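BpsB (PgaB), Poly-beta-1,6-N-acetyl-D-glucosamine N-deacetylase (Bordetella bronchiseptica RB50, PDB 5BU6) removes N-acetyl groups from poly-beta-1,6-N-acetyl-D-glucosamine as a family 4 carbohydrate esterase and is required for biofilm formation in this bacterium. Local coordinates at residues 237-249 and 253-265. The protein carries 5 engineered substitutions. Numbering follows the deposited sequence.
Sequences GLNIGLTLQPGPN and VALTQIRRSLVDY
N249 grips the backbone of R259 with both ends of its amide. OD1 takes the N-H of R259 on a lone pair, 2.7 Å from R259 N and nearly straight at 168°, while ND2 gives a hydrogen to R259 O at 3.1 Å, with that oxygen close to the amide plane. ND2 also bonds F13 O, which ties the loop to F13, at the start of strand 14-20. The side chain of R259 runs out extended from CG to NE, which carries NH1 to P248 O at 3.0 Å. V253 CG2 sits over the centre of one guanidinium face; Q245 runs alongside, its amide plane turned 59° from the guanidinium. A water joins Q245 OE1, Q257 O and R259 NE.

Earlier in both segments, T243 doubles up on I258 O: its N and its OG1 both donate, each at 2.9 Å, the hydroxyl from above the carbonyl plane. With chi1 at 76°, OG1 lies between backbone N and carbonyl carbon, where it also accepts from Q245 N, closing an ST turn. I258 N in turn bonds G241 O, making a single parallel bridge between L242 and I258: the chain leaves strand 240-242, loops back through 247-257 and runs alongside 241-246 in the same direction before entering strand 261-266 of the deacetylase's central parallel sheet.

R260 leaves the backbone with CG in that same position and bends at chi2, carrying NE to T243 O, 2.6 Å away and in the guanidinium plane; NE comes from above the carbonyl plane, and the bond is bent. L244 CD2 approaches the guanidinium obliquely, 3.6 Å from R260 NH2. NH1 makes a long, weak ion pair with D83, and the side chain lies about 6 Å from a bound nickel ion and about 3 Å from a thiocyanate. At the other end, I258 CD1 packs on I240 CG2, and I258 CG2 lies beside L242 CG.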
loop_
_atom_site.group_PDB
_atom_site.type_symbol
_atom_site.label_atom_id
_atom_site.label_comp_id
_atom_site.label_asym_id
_atom_site.label_seq_id
_atom_site.Cartn_x
_atom_site.Cartn_y
_atom_site.Cartn_z
ATOM N N GLY A 237 0.936 -14.542 8.010
ATOM C CA GLY A 237 1.621 -14.912 6.774
ATOM C C GLY A 237 1.959 -13.780 5.812
ATOM O O GLY A 237 2.209 -14.005 4.623
ATOM N N LEU A 238 1.969 -12.553 6.315
ATOM C CA LEU A 238 2.315 -11.408 5.487
ATOM C C LEU A 238 3.733 -10.961 5.799
ATOM O O LEU A 238 3.927 -9.974 6.509
ATOM C CB LEU A 238 1.327 -10.272 5.715
ATOM C CG LEU A 238 -0.126 -10.607 5.396
ATOM C CD1 LEU A 238 -1.001 -9.384 5.604
ATOM C CD2 LEU A 238 -0.267 -11.148 3.978
ATOM N N ASN A 239 4.717 -11.701 5.287
ATOM C CA ASN A 239 6.127 -11.463 5.609
ATOM C C ASN A 239 6.815 -10.421 4.730
ATOM O O ASN A 239 8.027 -10.252 4.793
ATOM C CB ASN A 239 6.901 -12.768 5.525
ATOM C CG ASN A 239 6.394 -13.798 6.506
ATOM O OD1 ASN A 239 5.961 -14.884 6.121
ATOM N ND2 ASN A 239 6.429 -13.455 7.788
ATOM N N ILE A 240 6.045 -9.751 3.887
ATOM C CA ILE A 240 6.574 -8.659 3.084
ATOM C C ILE A 240 5.833 -7.406 3.499
ATOM O O ILE A 240 4.610 -7.383 3.470
ATOM C CB ILE A 240 6.397 -8.909 1.567
ATOM C CG1 ILE A 240 7.240 -10.119 1.125
ATOM C CG2 ILE A 240 6.752 -7.644 0.766
ATOM C CD1 ILE A 240 7.043 -10.468 -0.325
ATOM N N GLY A 241 6.557 -6.384 3.939
ATOM C CA GLY A 241 5.890 -5.176 4.403
ATOM C C GLY A 241 6.508 -3.942 3.782
ATOM O O GLY A 241 7.720 -3.852 3.616
ATOM N N LEU A 242 5.664 -2.986 3.434
ATOM C CA LEU A 242 6.132 -1.760 2.812
ATOM C C LEU A 242 5.857 -0.550 3.686
ATOM O O LEU A 242 4.711 -0.307 4.083
ATOM C CB LEU A 242 5.474 -1.573 1.452
ATOM C CG LEU A 242 6.050 -2.488 0.349
ATOM C CD1 LEU A 242 5.528 -3.924 0.439
ATOM C CD2 LEU A 242 5.756 -1.900 -1.022
ATOM N N THR A 243 6.922 0.208 3.943
ATOM C CA THR A 243 6.931 1.322 4.880
ATOM C C THR A 243 6.970 2.636 4.097
ATOM O O THR A 243 6.916 2.628 2.879
ATOM C CB THR A 243 8.128 1.248 5.808
ATOM O OG1 THR A 243 9.305 1.663 5.096
ATOM C CG2 THR A 243 8.328 -0.172 6.277
ATOM N N LEU A 244 7.069 3.757 4.794
ATOM C CA LEU A 244 7.282 5.051 4.131
ATOM C C LEU A 244 8.665 5.630 4.430
ATOM O O LEU A 244 8.925 6.808 4.189
ATOM C CB LEU A 244 6.200 6.067 4.539
ATOM C CG LEU A 244 4.869 5.968 3.791
ATOM C CD1 LEU A 244 3.896 7.000 4.321
ATOM C CD2 LEU A 244 5.094 6.163 2.302
ATOM N N GLN A 245 9.544 4.799 4.970
ATOM C CA GLN A 245 10.947 5.180 5.110
ATOM C C GLN A 245 11.530 5.209 3.704
ATOM O O GLN A 245 11.329 4.273 2.948
ATOM C CB GLN A 245 11.686 4.184 6.006
ATOM C CG GLN A 245 13.122 4.532 6.340
ATOM C CD GLN A 245 13.851 3.375 7.005
ATOM O OE1 GLN A 245 13.238 2.365 7.364
ATOM N NE2 GLN A 245 15.167 3.510 7.163
ATOM N N PRO A 246 12.212 6.299 3.324
ATOM C CA PRO A 246 12.793 6.309 1.980
ATOM C C PRO A 246 14.202 5.720 1.969
ATOM O O PRO A 246 14.810 5.522 3.012
ATOM C CB PRO A 246 12.812 7.796 1.626
ATOM C CG PRO A 246 13.064 8.458 2.947
ATOM C CD PRO A 246 12.363 7.601 3.997
ATOM N N GLY A 247 14.720 5.429 0.791
ATOM C CA GLY A 247 16.081 4.956 0.704
ATOM C C GLY A 247 16.165 3.729 -0.161
ATOM O O GLY A 247 15.142 3.178 -0.563
ATOM N N PRO A 248 17.392 3.301 -0.470
ATOM C CA PRO A 248 17.556 2.103 -1.288
ATOM C C PRO A 248 17.265 0.865 -0.463
ATOM O O PRO A 248 17.561 0.831 0.727
ATOM C CB PRO A 248 19.029 2.168 -1.705
ATOM C CG PRO A 248 19.699 2.855 -0.552
ATOM C CD PRO A 248 18.685 3.844 -0.006
ATOM N N ASN A 249 16.671 -0.138 -1.086
ATOM C CA ASN A 249 16.522 -1.420 -0.419
ATOM C C ASN A 249 17.724 -2.276 -0.727
ATOM O O ASN A 249 17.718 -3.057 -1.681
ATOM C CB ASN A 249 15.257 -2.117 -0.854
ATOM C CG ASN A 249 14.033 -1.362 -0.429
ATOM O OD1 ASN A 249 13.645 -1.390 0.743
ATOM N ND2 ASN A 249 13.438 -0.648 -1.365
ATOM N N VAL A 253 18.443 -4.813 4.136
ATOM C CA VAL A 253 17.073 -4.436 4.482
ATOM C C VAL A 253 16.149 -5.646 4.395
ATOM O O VAL A 253 16.010 -6.235 3.324
ATOM C CB VAL A 253 16.509 -3.334 3.546
ATOM C CG1 VAL A 253 15.075 -2.942 3.966
ATOM C CG2 VAL A 253 17.431 -2.114 3.535
ATOM N N ALA A 254 15.517 -6.013 5.507
ATOM C CA ALA A 254 14.547 -7.121 5.498
ATOM C C ALA A 254 13.348 -6.788 4.637
ATOM O O ALA A 254 12.946 -5.624 4.570
ATOM C CB ALA A 254 14.086 -7.454 6.921
ATOM N N LEU A 255 12.742 -7.800 4.006
ATOM C CA LEU A 255 11.580 -7.540 3.158
ATOM C C LEU A 255 10.366 -7.138 3.987
ATOM O O LEU A 255 9.360 -6.721 3.438
ATOM C CB LEU A 255 11.237 -8.756 2.276
ATOM C CG LEU A 255 12.245 -9.078 1.165
ATOM C CD1 LEU A 255 11.677 -10.143 0.242
ATOM C CD2 LEU A 255 12.706 -7.845 0.359
ATOM N N THR A 256 10.469 -7.242 5.311
ATOM C CA THR A 256 9.404 -6.766 6.191
ATOM C C THR A 256 9.461 -5.252 6.368
ATOM O O THR A 256 8.518 -4.650 6.878
ATOM C CB THR A 256 9.504 -7.397 7.581
ATOM O OG1 THR A 256 10.807 -7.120 8.107
ATOM C CG2 THR A 256 9.286 -8.915 7.515
ATOM N N GLN A 257 10.578 -4.648 5.967
ATOM C CA GLN A 257 10.818 -3.221 6.191
ATOM C C GLN A 257 11.169 -2.479 4.906
ATOM O O GLN A 257 12.021 -1.580 4.911
ATOM C CB GLN A 257 11.958 -3.018 7.200
ATOM C CG GLN A 257 11.840 -3.812 8.480
ATOM C CD GLN A 257 10.706 -3.330 9.345
ATOM O OE1 GLN A 257 10.402 -2.132 9.382
ATOM N NE2 GLN A 257 10.052 -4.261 10.035
ATOM N N ILE A 258 10.499 -2.827 3.818
ATOM C CA ILE A 258 10.804 -2.249 2.510
ATOM C C ILE A 258 10.598 -0.719 2.480
ATOM O O ILE A 258 9.572 -0.202 2.934
ATOM C CB ILE A 258 9.956 -2.934 1.425
ATOM C CG1 ILE A 258 10.390 -4.405 1.263
ATOM C CG2 ILE A 258 10.083 -2.235 0.082
ATOM C CD1 ILE A 258 9.534 -5.150 0.241
ATOM N N ARG A 259 11.605 -0.024 1.963
ATOM C CA ARG A 259 11.621 1.427 1.841
ATOM C C ARG A 259 10.962 1.896 0.548
ATOM O O ARG A 259 11.125 1.266 -0.487
ATOM C CB ARG A 259 13.071 1.931 1.884
ATOM C CG ARG A 259 13.747 1.582 3.183
ATOM C CD ARG A 259 15.253 1.659 3.085
ATOM N NE ARG A 259 15.851 1.449 4.394
ATOM C CZ ARG A 259 17.156 1.343 4.609
ATOM N NH1 ARG A 259 18.005 1.407 3.592
ATOM N NH2 ARG A 259 17.603 1.160 5.841
ATOM N N ARG A 260 10.244 3.012 0.588
ATOM C CA ARG A 260 9.742 3.564 -0.661
ATOM C C ARG A 260 9.644 5.073 -0.636
ATOM O O ARG A 260 9.621 5.694 0.432
ATOM C CB ARG A 260 8.382 2.973 -1.002
ATOM C CG ARG A 260 7.276 3.410 -0.132
ATOM C CD ARG A 260 6.218 2.268 -0.015
ATOM N NE ARG A 260 5.171 2.709 0.895
ATOM C CZ ARG A 260 3.904 2.903 0.550
ATOM N NH1 ARG A 260 3.498 2.634 -0.683
ATOM N NH2 ARG A 260 3.037 3.333 1.453
ATOM N N SER A 261 9.610 5.641 -1.831
ATOM C CA SER A 261 9.472 7.078 -2.015
ATOM C C SER A 261 8.065 7.319 -2.497
ATOM O O SER A 261 7.484 6.467 -3.153
ATOM C CB SER A 261 10.494 7.612 -3.011
ATOM O OG SER A 261 11.800 7.503 -2.473
ATOM N N LEU A 262 7.516 8.472 -2.158
ATOM C CA LEU A 262 6.142 8.775 -2.485
ATOM C C LEU A 262 6.147 9.842 -3.563
ATOM O O LEU A 262 6.860 10.832 -3.443
ATOM C CB LEU A 262 5.404 9.243 -1.231
ATOM C CG LEU A 262 3.903 9.505 -1.296
ATOM C CD1 LEU A 262 3.161 8.261 -1.734
ATOM C CD2 LEU A 262 3.415 9.977 0.063
ATOM N N VAL A 263 5.397 9.645 -4.639
ATOM C CA VAL A 263 5.296 10.718 -5.629
ATOM C C VAL A 263 3.842 10.924 -6.086
ATOM O O VAL A 263 3.089 9.978 -6.231
ATOM C CB VAL A 263 6.210 10.446 -6.846
ATOM C CG1 VAL A 263 5.701 9.287 -7.658
ATOM C CG2 VAL A 263 6.331 11.684 -7.711
ATOM N N ASP A 264 3.449 12.176 -6.292
ATOM C CA ASP A 264 2.091 12.485 -6.732
ATOM C C ASP A 264 2.020 12.608 -8.248
ATOM O O ASP A 264 2.968 13.068 -8.877
ATOM C CB ASP A 264 1.602 13.789 -6.091
ATOM C CG ASP A 264 1.382 13.659 -4.597
ATOM O OD1 ASP A 264 1.020 12.556 -4.133
ATOM O OD2 ASP A 264 1.567 14.668 -3.884
ATOM N N TYR A 265 0.900 12.200 -8.837
ATOM C CA TYR A 265 0.695 12.415 -10.266
ATOM C C TYR A 265 -0.710 12.938 -10.585
ATOM O O TYR A 265 -1.609 12.896 -9.748
ATOM C CB TYR A 265 0.946 11.124 -11.041
ATOM C CG TYR A 265 -0.064 10.034 -10.757
ATOM C CD1 TYR A 265 -1.224 9.907 -11.519
ATOM C CD2 TYR A 265 0.124 9.148 -9.706
ATOM C CE1 TYR A 265 -2.155 8.910 -11.240
ATOM C CE2 TYR A 265 -0.789 8.151 -9.431
ATOM C CZ TYR A 265 -1.929 8.039 -10.194
ATOM O OH TYR A 265 -2.821 7.034 -9.898
HETATM O O HOH W 1 3.696 2.080 4.213
HETATM O O HOH W 2 9.114 8.005 1.859
HETATM O O HOH W 3 13.961 -0.276 6.405
HETATM O O HOH W 4 12.945 2.782 -2.241
HETATM O O HOH W 5 13.246 5.373 -2.194
#